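Local atomic coordinates of glyoxalase family protein (PDB entry 2P7O), a protein that confers fosfomycin resistance as a manganese-dependent enzyme that catalyses hydration of the antibiotic. Residues V12-F26 against Y108-H120. Numbering follows the deposited sequence.
Sequences VKDLNKTTAFLQNIF and YFYDFDNHLFELH. With MN (manganese (II) ion), chain C.
Phe21 packs its ring against Asp111, Phe109 and Phe117 in the contact between Val12-Phe26 and Tyr108-His120, and Phe26 and Ile25 share the apolar part. With CG anti to the backbone N (chi1 178°), the Phe21 ring reaches from helix 15-26 onto the hairpin, where Asp111 CB sits 3.6 Å from the ring centroid, close to the normal: a CH-pi contact over one face. Phe21 CZ meets the edge of the Phe109 ring at CE1, 3.6 Å away. Phe21, Phe26 and Phe117 form an aromatic cluster; both helix rings meet Phe117 obliquely, the planes of Phe26 and Phe117 55° apart. Leu119 CD2 touches the edge of Phe26 at CE2 (3.8 Å).

Strands 106-110 and 116-120 form an antiparallel hairpin in the second of two four-stranded sheets of the glyoxalase fold; helix 15-26, which follows strand 4-12 of the other sheet, packs on this hairpin. Phe117 and Leu119 point toward the helix; between them Glu118 points away and binds manganese, with His69, Glu126 and His7 of the second subunit.

Polar bonds gather at the hairpin turn. Lys13 N donates to Asp113 OD1 (2.9 Å, 173°), from above the carboxylate plane. Two waters link Asp113 OD2 to Thr18 OG1, and one also accepts from Asp14 N. Within the turn, Asp111 OD2 takes Asp113 N, an Asx turn, and His115 N from opposite faces, while Asp111 OD1 receives His115 ND1 (2.7 Å) on its syn lone pair.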
ATOM      1  N   VAL A  12      -4.160 -12.215   3.494  1.00 18.85           N
ATOM      2  CA  VAL A  12      -3.391 -13.329   2.981  1.00 20.36           C
ATOM      3  C   VAL A  12      -3.973 -14.672   3.430  1.00 18.77           C
ATOM      4  O   VAL A  12      -4.613 -14.780   4.468  1.00 23.53           O
ATOM      5  CB  VAL A  12      -1.922 -13.315   3.423  1.00 19.85           C
ATOM      6  CG1 VAL A  12      -1.220 -12.056   2.941  1.00 17.02           C
ATOM      7  CG2 VAL A  12      -1.797 -13.517   4.926  1.00 17.55           C
ATOM      8  N   LYS A  13      -3.748 -15.712   2.630  1.00 19.60           N
ATOM      9  CA  LYS A  13      -4.296 -17.017   2.932  1.00 20.65           C
ATOM     10  C   LYS A  13      -3.661 -17.730   4.114  1.00 22.98           C
ATOM     11  O   LYS A  13      -4.341 -18.393   4.929  1.00 23.86           O
ATOM     12  CB  LYS A  13      -4.203 -17.940   1.687  1.00 25.82           C
ATOM     13  CG  LYS A  13      -4.849 -19.291   1.927  1.00 25.96           C
ATOM     14  CD  LYS A  13      -5.852 -19.567   0.842  1.00 35.79           C
ATOM     15  CE  LYS A  13      -6.802 -20.716   1.195  1.00 40.91           C
ATOM     16  NZ  LYS A  13      -8.159 -20.138   1.475  1.00 54.50           N
ATOM     17  N   ASP A  14      -2.350 -17.568   4.156  1.00 23.89           N
ATOM     18  CA  ASP A  14      -1.579 -18.324   5.155  1.00 21.76           C
ATOM     19  C   ASP A  14      -0.591 -17.379   5.825  1.00 21.08           C
ATOM     20  O   ASP A  14       0.413 -17.001   5.227  1.00 22.01           O
ATOM     21  CB  ASP A  14      -0.889 -19.433   4.372  1.00 20.67           C
ATOM     22  CG  ASP A  14       0.003 -20.344   5.183  1.00 19.64           C
ATOM     23  OD1 ASP A  14       0.618 -19.868   6.167  1.00 22.45           O
ATOM     24  OD2 ASP A  14      -0.127 -21.573   4.961  1.00 22.77           O
ATOM     25  N   LEU A  15      -0.888 -17.007   7.054  1.00 23.29           N
ATOM     26  CA  LEU A  15      -0.044 -16.145   7.873  1.00 22.27           C
ATOM     27  C   LEU A  15       1.370 -16.710   8.081  1.00 22.43           C
ATOM     28  O   LEU A  15       2.314 -15.907   8.221  1.00 21.61           O
ATOM     29  CB  LEU A  15      -0.699 -16.052   9.256  1.00 29.30           C
ATOM     30  CG  LEU A  15       0.122 -15.488  10.395  1.00 34.29           C
ATOM     31  CD1 LEU A  15       0.759 -14.142  10.046  1.00 55.75           C
ATOM     32  CD2 LEU A  15      -0.714 -15.297  11.666  1.00 54.38           C
ATOM     33  N   ASN A  16       1.550 -18.026   8.065  1.00 20.93           N
ATOM     34  CA  ASN A  16       2.904 -18.533   8.348  1.00 19.08           C
ATOM     35  C   ASN A  16       3.798 -18.395   7.140  1.00 21.87           C
ATOM     36  O   ASN A  16       4.995 -18.063   7.291  1.00 20.62           O
ATOM     37  CB  ASN A  16       2.808 -19.979   8.809  1.00 17.47           C
ATOM     38  CG  ASN A  16       2.546 -20.102  10.319  1.00 17.99           C
ATOM     39  OD1 ASN A  16       2.322 -19.136  11.046  1.00 28.27           O
ATOM     40  ND2 ASN A  16       2.468 -21.349  10.814  1.00 18.62           N
ATOM     41  N   LYS A  17       3.247 -18.643   5.946  1.00 21.01           N
ATOM     42  CA  LYS A  17       4.000 -18.438   4.710  1.00 17.38           C
ATOM     43  C   LYS A  17       4.345 -16.960   4.561  1.00 20.62           C
ATOM     44  O   LYS A  17       5.473 -16.577   4.253  1.00 26.84           O
ATOM     45  CB  LYS A  17       3.164 -18.892   3.477  1.00 18.58           C
ATOM     46  CG  LYS A  17       3.132 -20.426   3.561  1.00 19.31           C
ATOM     47  CD  LYS A  17       2.266 -20.963   2.427  1.00 21.71           C
ATOM     48  CE  LYS A  17       2.587 -22.419   2.107  1.00 22.11           C
ATOM     49  NZ  LYS A  17       1.889 -22.804   0.830  1.00 24.71           N
ATOM     50  N   THR A  18       3.360 -16.086   4.820  1.00 19.16           N
ATOM     51  CA  THR A  18       3.664 -14.671   4.651  1.00 16.57           C
ATOM     52  C   THR A  18       4.668 -14.168   5.661  1.00 17.73           C
ATOM     53  O   THR A  18       5.437 -13.284   5.354  1.00 17.96           O
ATOM     54  CB  THR A  18       2.351 -13.896   4.645  1.00 16.34           C
ATOM     55  OG1 THR A  18       1.596 -14.536   3.568  1.00 18.42           O
ATOM     56  CG2 THR A  18       2.520 -12.408   4.413  1.00 15.90           C
ATOM     57  N   THR A  19       4.619 -14.667   6.883  1.00 18.74           N
ATOM     58  CA  THR A  19       5.635 -14.294   7.889  1.00 20.66           C
ATOM     59  C   THR A  19       7.036 -14.579   7.355  1.00 19.99           C
ATOM     60  O   THR A  19       7.986 -13.818   7.501  1.00 18.76           O
ATOM     61  CB  THR A  19       5.370 -15.135   9.150  1.00 21.10           C
ATOM     62  OG1 THR A  19       4.156 -14.585   9.729  1.00 23.61           O
ATOM     63  CG2 THR A  19       6.475 -14.905  10.167  1.00 19.36           C
ATOM     64  N   ALA A  20       7.170 -15.713   6.674  1.00 18.14           N
ATOM     65  CA  ALA A  20       8.503 -16.114   6.213  1.00 18.24           C
ATOM     66  C   ALA A  20       8.907 -15.211   5.053  1.00 19.13           C
ATOM     67  O   ALA A  20      10.100 -14.825   5.022  1.00 19.05           O
ATOM     68  CB  ALA A  20       8.480 -17.566   5.849  1.00 25.65           C
ATOM     69  N   PHE A  21       7.961 -14.874   4.152  1.00 20.10           N
ATOM     70  CA  PHE A  21       8.249 -13.947   3.067  1.00 18.06           C
ATOM     71  C   PHE A  21       8.784 -12.616   3.609  1.00 16.51           C
ATOM     72  O   PHE A  21       9.843 -12.110   3.207  1.00 19.29           O
ATOM     73  CB  PHE A  21       6.903 -13.766   2.319  1.00 18.96           C
ATOM     74  CG  PHE A  21       7.016 -12.773   1.173  1.00 18.30           C
ATOM     75  CD1 PHE A  21       7.580 -13.132  -0.025  1.00 22.93           C
ATOM     76  CD2 PHE A  21       6.529 -11.503   1.360  1.00 21.53           C
ATOM     77  CE1 PHE A  21       7.738 -12.221  -1.055  1.00 24.39           C
ATOM     78  CE2 PHE A  21       6.677 -10.571   0.348  1.00 23.03           C
ATOM     79  CZ  PHE A  21       7.218 -10.958  -0.870  1.00 26.02           C
ATOM     80  N   LEU A  22       8.056 -12.035   4.580  1.00 19.28           N
ATOM     81  CA  LEU A  22       8.349 -10.706   5.063  1.00 18.04           C
ATOM     82  C   LEU A  22       9.670 -10.654   5.845  1.00 19.33           C
ATOM     83  O   LEU A  22      10.393  -9.670   5.767  1.00 20.34           O
ATOM     84  CB  LEU A  22       7.237 -10.186   5.991  1.00 17.53           C
ATOM     85  CG  LEU A  22       5.886  -9.934   5.328  1.00 19.81           C
ATOM     86  CD1 LEU A  22       4.882  -9.524   6.388  1.00 18.29           C
ATOM     87  CD2 LEU A  22       6.066  -8.858   4.240  1.00 18.72           C
ATOM     88  N   GLN A  23       9.856 -11.676   6.673  1.00 19.96           N
ATOM     89  CA  GLN A  23      11.039 -11.847   7.501  1.00 20.14           C
ATOM     90  C   GLN A  23      12.279 -12.208   6.659  1.00 24.10           C
ATOM     91  O   GLN A  23      13.347 -11.606   6.784  1.00 21.20           O
ATOM     92  CB  GLN A  23      10.840 -13.024   8.496  1.00 21.08           C
ATOM     93  CG  GLN A  23       9.991 -12.604   9.712  1.00 21.17           C
ATOM     94  CD  GLN A  23       9.825 -13.713  10.747  1.00 21.07           C
ATOM     95  OE1 GLN A  23      10.033 -14.900  10.509  1.00 29.41           O
ATOM     96  NE2 GLN A  23       9.469 -13.274  11.949  1.00 32.71           N
ATOM     97  N   ASN A  24      12.180 -13.220   5.802  1.00 24.74           N
ATOM     98  CA  ASN A  24      13.389 -13.552   5.015  1.00 21.55           C
ATOM     99  C   ASN A  24      13.747 -12.413   4.078  1.00 23.94           C
ATOM    100  O   ASN A  24      14.942 -12.112   4.061  1.00 28.24           O
ATOM    101  CB  ASN A  24      13.171 -14.838   4.219  0.64 24.72           C
ATOM    102  CG  ASN A  24      14.426 -15.333   3.543  0.64 24.35           C
ATOM    103  OD1 ASN A  24      15.210 -16.091   4.140  0.64 29.04           O
ATOM    104  ND2 ASN A  24      14.685 -14.965   2.307  0.64 32.02           N
ATOM    105  N   ILE A  25      12.838 -11.816   3.333  1.00 21.97           N
ATOM    106  CA  ILE A  25      13.120 -10.756   2.378  1.00 22.48           C
ATOM    107  C   ILE A  25      13.315  -9.384   3.015  1.00 20.05           C
ATOM    108  O   ILE A  25      14.334  -8.724   2.722  1.00 22.57           O
ATOM    109  CB  ILE A  25      11.953 -10.563   1.373  1.00 21.81           C
ATOM    110  CG1 ILE A  25      11.701 -11.857   0.580  1.00 29.37           C
ATOM    111  CG2 ILE A  25      12.348  -9.488   0.346  1.00 19.44           C
ATOM    112  CD1 ILE A  25      13.025 -12.459   0.144  1.00 35.41           C
ATOM    113  N   PHE A  26      12.309  -8.947   3.785  1.00 20.06           N
ATOM    114  CA  PHE A  26      12.383  -7.563   4.255  1.00 20.76           C
ATOM    115  C   PHE A  26      12.953  -7.471   5.661  1.00 21.65           C
ATOM    116  O   PHE A  26      12.973  -6.357   6.221  1.00 22.08           O
ATOM    117  CB  PHE A  26      10.959  -6.974   4.332  1.00 19.46           C
ATOM    118  CG  PHE A  26      10.218  -6.906   3.013  1.00 17.25           C
ATOM    119  CD1 PHE A  26       9.154  -7.719   2.703  1.00 22.68           C
ATOM    120  CD2 PHE A  26      10.615  -6.006   2.058  1.00 23.50           C
ATOM    121  CE1 PHE A  26       8.559  -7.740   1.445  1.00 26.98           C
ATOM    122  CE2 PHE A  26       9.996  -5.988   0.831  1.00 22.48           C
ATOM    123  CZ  PHE A  26       8.940  -6.805   0.511  1.00 17.83           C
ATOM    124  N   TYR A 108      11.073  -6.369  -8.960  1.00 18.79           N
ATOM    125  CA  TYR A 108       9.633  -6.514  -8.821  1.00 19.46           C
ATOM    126  C   TYR A 108       9.314  -7.987  -8.659  1.00 18.41           C
ATOM    127  O   TYR A 108       9.821  -8.796  -9.454  1.00 21.66           O
ATOM    128  CB  TYR A 108       9.003  -6.033 -10.133  1.00 20.23           C
ATOM    129  CG  TYR A 108       8.892  -4.540 -10.279  1.00 18.92           C
ATOM    130  CD1 TYR A 108       9.850  -3.825 -10.969  1.00 21.67           C
ATOM    131  CD2 TYR A 108       7.801  -3.852  -9.762  1.00 17.08           C
ATOM    132  CE1 TYR A 108       9.764  -2.455 -11.124  1.00 27.24           C
ATOM    133  CE2 TYR A 108       7.698  -2.471  -9.944  1.00 19.04           C
ATOM    134  CZ  TYR A 108       8.678  -1.781 -10.641  1.00 22.55           C
ATOM    135  OH  TYR A 108       8.563  -0.399 -10.800  1.00 28.91           O
ATOM    136  N   PHE A 109       8.531  -8.301  -7.636  1.00 19.66           N
ATOM    137  CA  PHE A 109       8.287  -9.691  -7.279  1.00 21.81           C
ATOM    138  C   PHE A 109       6.990  -9.792  -6.487  1.00 21.48           C
ATOM    139  O   PHE A 109       6.435  -8.802  -5.971  1.00 21.67           O
ATOM    140  CB  PHE A 109       9.468 -10.275  -6.469  1.00 19.64           C
ATOM    141  CG  PHE A 109       9.752  -9.485  -5.191  1.00 18.02           C
ATOM    142  CD1 PHE A 109       9.416  -9.932  -3.925  1.00 16.27           C
ATOM    143  CD2 PHE A 109      10.396  -8.276  -5.296  1.00 17.17           C
ATOM    144  CE1 PHE A 109       9.689  -9.191  -2.787  1.00 17.91           C
ATOM    145  CE2 PHE A 109      10.727  -7.511  -4.189  1.00 17.69           C
ATOM    146  CZ  PHE A 109      10.403  -7.985  -2.939  1.00 19.91           C
ATOM    147  N   TYR A 110       6.372 -10.958  -6.437  1.00 22.60           N
ATOM    148  CA  TYR A 110       5.075 -11.086  -5.764  1.00 20.40           C
ATOM    149  C   TYR A 110       5.253 -11.816  -4.445  1.00 21.74           C
ATOM    150  O   TYR A 110       6.314 -12.415  -4.282  1.00 22.40           O
ATOM    151  CB  TYR A 110       4.109 -11.993  -6.596  1.00 22.23           C
ATOM    152  CG  TYR A 110       3.841 -11.359  -7.936  1.00 23.63           C
ATOM    153  CD1 TYR A 110       4.794 -11.530  -8.954  1.00 24.64           C
ATOM    154  CD2 TYR A 110       2.726 -10.553  -8.151  1.00 23.56           C
ATOM    155  CE1 TYR A 110       4.579 -10.942 -10.189  1.00 28.21           C
ATOM    156  CE2 TYR A 110       2.542  -9.952  -9.411  1.00 25.17           C
ATOM    157  CZ  TYR A 110       3.473 -10.143 -10.388  1.00 25.03           C
ATOM    158  OH  TYR A 110       3.286  -9.586 -11.630  1.00 27.74           O
ATOM    159  N   ASP A 111       4.239 -11.750  -3.574  1.00 20.24           N
ATOM    160  CA  ASP A 111       4.325 -12.607  -2.376  1.00 20.94           C
ATOM    161  C   ASP A 111       3.642 -13.938  -2.685  1.00 23.10           C
ATOM    162  O   ASP A 111       3.682 -14.367  -3.847  1.00 25.11           O
ATOM    163  CB  ASP A 111       3.750 -11.974  -1.116  1.00 23.21           C
ATOM    164  CG  ASP A 111       2.298 -11.529  -1.256  1.00 22.08           C
ATOM    165  OD1 ASP A 111       1.744 -11.026  -0.225  1.00 22.32           O
ATOM    166  OD2 ASP A 111       1.725 -11.715  -2.332  1.00 17.14           O
ATOM    167  N   PHE A 112       3.005 -14.528  -1.692  1.00 20.88           N
ATOM    168  CA  PHE A 112       2.302 -15.796  -1.955  1.00 23.39           C
ATOM    169  C   PHE A 112       0.820 -15.537  -2.194  1.00 23.17           C
ATOM    170  O   PHE A 112       0.066 -16.503  -2.303  1.00 30.59           O
ATOM    171  CB  PHE A 112       2.463 -16.708  -0.731  1.00 21.26           C
ATOM    172  CG  PHE A 112       3.902 -17.140  -0.465  1.00 21.12           C
ATOM    173  CD1 PHE A 112       4.628 -16.758   0.653  1.00 24.25           C
ATOM    174  CD2 PHE A 112       4.545 -17.975  -1.371  1.00 20.49           C
ATOM    175  CE1 PHE A 112       5.928 -17.178   0.848  1.00 24.26           C
ATOM    176  CE2 PHE A 112       5.854 -18.391  -1.182  1.00 22.27           C
ATOM    177  CZ  PHE A 112       6.553 -18.024  -0.048  1.00 22.74           C
ATOM    178  N   ASP A 113       0.415 -14.265  -2.292  1.00 23.20           N
ATOM    179  CA  ASP A 113      -1.029 -13.961  -2.379  1.00 19.31           C
ATOM    180  C   ASP A 113      -1.287 -12.901  -3.451  1.00 21.14           C
ATOM    181  O   ASP A 113      -2.206 -12.057  -3.273  1.00 22.27           O
ATOM    182  CB  ASP A 113      -1.484 -13.420  -1.001  1.00 17.86           C
ATOM    183  CG  ASP A 113      -1.392 -14.548   0.025  1.00 18.12           C
ATOM    184  OD1 ASP A 113      -2.328 -15.381   0.105  1.00 22.79           O
ATOM    185  OD2 ASP A 113      -0.364 -14.661   0.740  1.00 22.58           O
ATOM    186  N   ASN A 114      -0.516 -12.945  -4.554  1.00 21.78           N
ATOM    187  CA  ASN A 114      -0.770 -11.996  -5.639  1.00 21.31           C
ATOM    188  C   ASN A 114      -0.679 -10.530  -5.271  1.00 18.75           C
ATOM    189  O   ASN A 114      -1.193  -9.693  -6.023  1.00 22.01           O
ATOM    190  CB  ASN A 114      -2.087 -12.239  -6.383  1.00 25.46           C
ATOM    191  CG  ASN A 114      -2.028 -13.503  -7.235  1.00 26.50           C
ATOM    192  OD1 ASN A 114      -3.076 -13.917  -7.753  1.00 37.82           O
ATOM    193  ND2 ASN A 114      -0.881 -14.141  -7.340  1.00 31.66           N
ATOM    194  N   HIS A 115       0.104 -10.150  -4.279  1.00 20.63           N
ATOM    195  CA  HIS A 115       0.488  -8.750  -4.078  1.00 18.26           C
ATOM    196  C   HIS A 115       1.844  -8.485  -4.763  1.00 18.76           C
ATOM    197  O   HIS A 115       2.864  -9.143  -4.455  1.00 20.24           O
ATOM    198  CB  HIS A 115       0.731  -8.540  -2.569  1.00 18.53           C
ATOM    199  CG  HIS A 115      -0.444  -8.730  -1.675  1.00 18.75           C
ATOM    200  ND1 HIS A 115      -0.598  -9.757  -0.761  1.00 19.52           N
ATOM    201  CD2 HIS A 115      -1.523  -7.914  -1.480  1.00 20.37           C
ATOM    202  CE1 HIS A 115      -1.772  -9.611  -0.132  1.00 20.09           C
ATOM    203  NE2 HIS A 115      -2.342  -8.486  -0.543  1.00 21.43           N
ATOM    204  N   LEU A 116       1.942  -7.425  -5.561  1.00 17.99           N
ATOM    205  CA  LEU A 116       3.199  -6.958  -6.149  1.00 16.89           C
ATOM    206  C   LEU A 116       3.984  -6.057  -5.192  1.00 17.35           C
ATOM    207  O   LEU A 116       3.460  -5.143  -4.553  1.00 15.99           O
ATOM    208  CB  LEU A 116       2.848  -6.214  -7.427  1.00 17.95           C
ATOM    209  CG  LEU A 116       4.079  -5.801  -8.258  1.00 18.53           C
ATOM    210  CD1 LEU A 116       4.893  -7.018  -8.698  1.00 16.98           C
ATOM    211  CD2 LEU A 116       3.542  -5.063  -9.468  1.00 19.02           C
ATOM    212  N   PHE A 117       5.280  -6.384  -5.098  1.00 16.72           N
ATOM    213  CA  PHE A 117       6.183  -5.590  -4.264  1.00 17.06           C
ATOM    214  C   PHE A 117       7.374  -5.200  -5.134  1.00 16.20           C
ATOM    215  O   PHE A 117       7.660  -5.804  -6.179  1.00 18.51           O
ATOM    216  CB  PHE A 117       6.776  -6.465  -3.146  1.00 17.42           C
ATOM    217  CG  PHE A 117       5.805  -6.651  -1.983  1.00 15.83           C
ATOM    218  CD1 PHE A 117       5.039  -7.808  -1.864  1.00 17.02           C
ATOM    219  CD2 PHE A 117       5.649  -5.671  -1.020  1.00 17.57           C
ATOM    220  CE1 PHE A 117       4.139  -8.000  -0.811  1.00 16.19           C
ATOM    221  CE2 PHE A 117       4.766  -5.819   0.047  1.00 16.65           C
ATOM    222  CZ  PHE A 117       4.027  -7.007   0.163  1.00 17.19           C
ATOM    223  N   GLU A 118       8.054  -4.160  -4.708  1.00 17.13           N
ATOM    224  CA  GLU A 118       9.222  -3.664  -5.412  1.00 16.48           C
ATOM    225  C   GLU A 118      10.273  -3.298  -4.360  1.00 17.28           C
ATOM    226  O   GLU A 118       9.981  -2.675  -3.350  1.00 16.92           O
ATOM    227  CB  GLU A 118       8.833  -2.472  -6.284  1.00 17.42           C
ATOM    228  CG  GLU A 118       9.973  -1.747  -6.993  1.00 18.85           C
ATOM    229  CD  GLU A 118       9.577  -0.496  -7.752  1.00 17.82           C
ATOM    230  OE1 GLU A 118       8.392  -0.069  -7.618  1.00 15.21           O
ATOM    231  OE2 GLU A 118      10.452   0.058  -8.471  1.00 17.51           O
ATOM    232  N   LEU A 119      11.518  -3.683  -4.644  1.00 17.34           N
ATOM    233  CA  LEU A 119      12.682  -3.084  -3.993  1.00 17.48           C
ATOM    234  C   LEU A 119      13.369  -2.121  -4.969  1.00 16.14           C
ATOM    235  O   LEU A 119      13.724  -2.490  -6.096  1.00 19.91           O
ATOM    236  CB  LEU A 119      13.606  -4.263  -3.614  1.00 17.74           C
ATOM    237  CG  LEU A 119      12.999  -5.102  -2.474  1.00 17.49           C
ATOM    238  CD1 LEU A 119      13.955  -6.259  -2.194  1.00 20.06           C
ATOM    239  CD2 LEU A 119      12.727  -4.324  -1.202  1.00 18.64           C
ATOM    240  N   HIS A 120      13.394  -0.860  -4.585  1.00 17.92           N
ATOM    241  CA  HIS A 120      13.741   0.196  -5.528  1.00 18.83           C
ATOM    242  C   HIS A 120      15.058   0.796  -5.054  1.00 17.66           C
ATOM    243  O   HIS A 120      15.088   1.314  -3.933  1.00 17.84           O
ATOM    244  CB  HIS A 120      12.579   1.207  -5.519  1.00 21.45           C
ATOM    245  CG  HIS A 120      12.813   2.444  -6.351  1.00 20.02           C
ATOM    246  ND1 HIS A 120      12.028   2.778  -7.446  1.00 20.97           N
ATOM    247  CD2 HIS A 120      13.633   3.519  -6.169  1.00 20.06           C
ATOM    248  CE1 HIS A 120      12.448   3.923  -7.946  1.00 20.68           C
ATOM    249  NE2 HIS A 120      13.452   4.381  -7.200  1.00 20.75           N
TER
HETATM  250 MN    MN C6000       7.201   1.493  -8.497  1.00 18.49          MN
HETATM  251  O   HOH W   1      -0.276 -16.651   2.372  1.00 21.74           O
HETATM  252  O   HOH W   2       1.887 -13.553   1.074  1.00 20.66           O
HETATM  253  O   HOH W   3       9.071   1.988  -9.528  1.00 15.82           O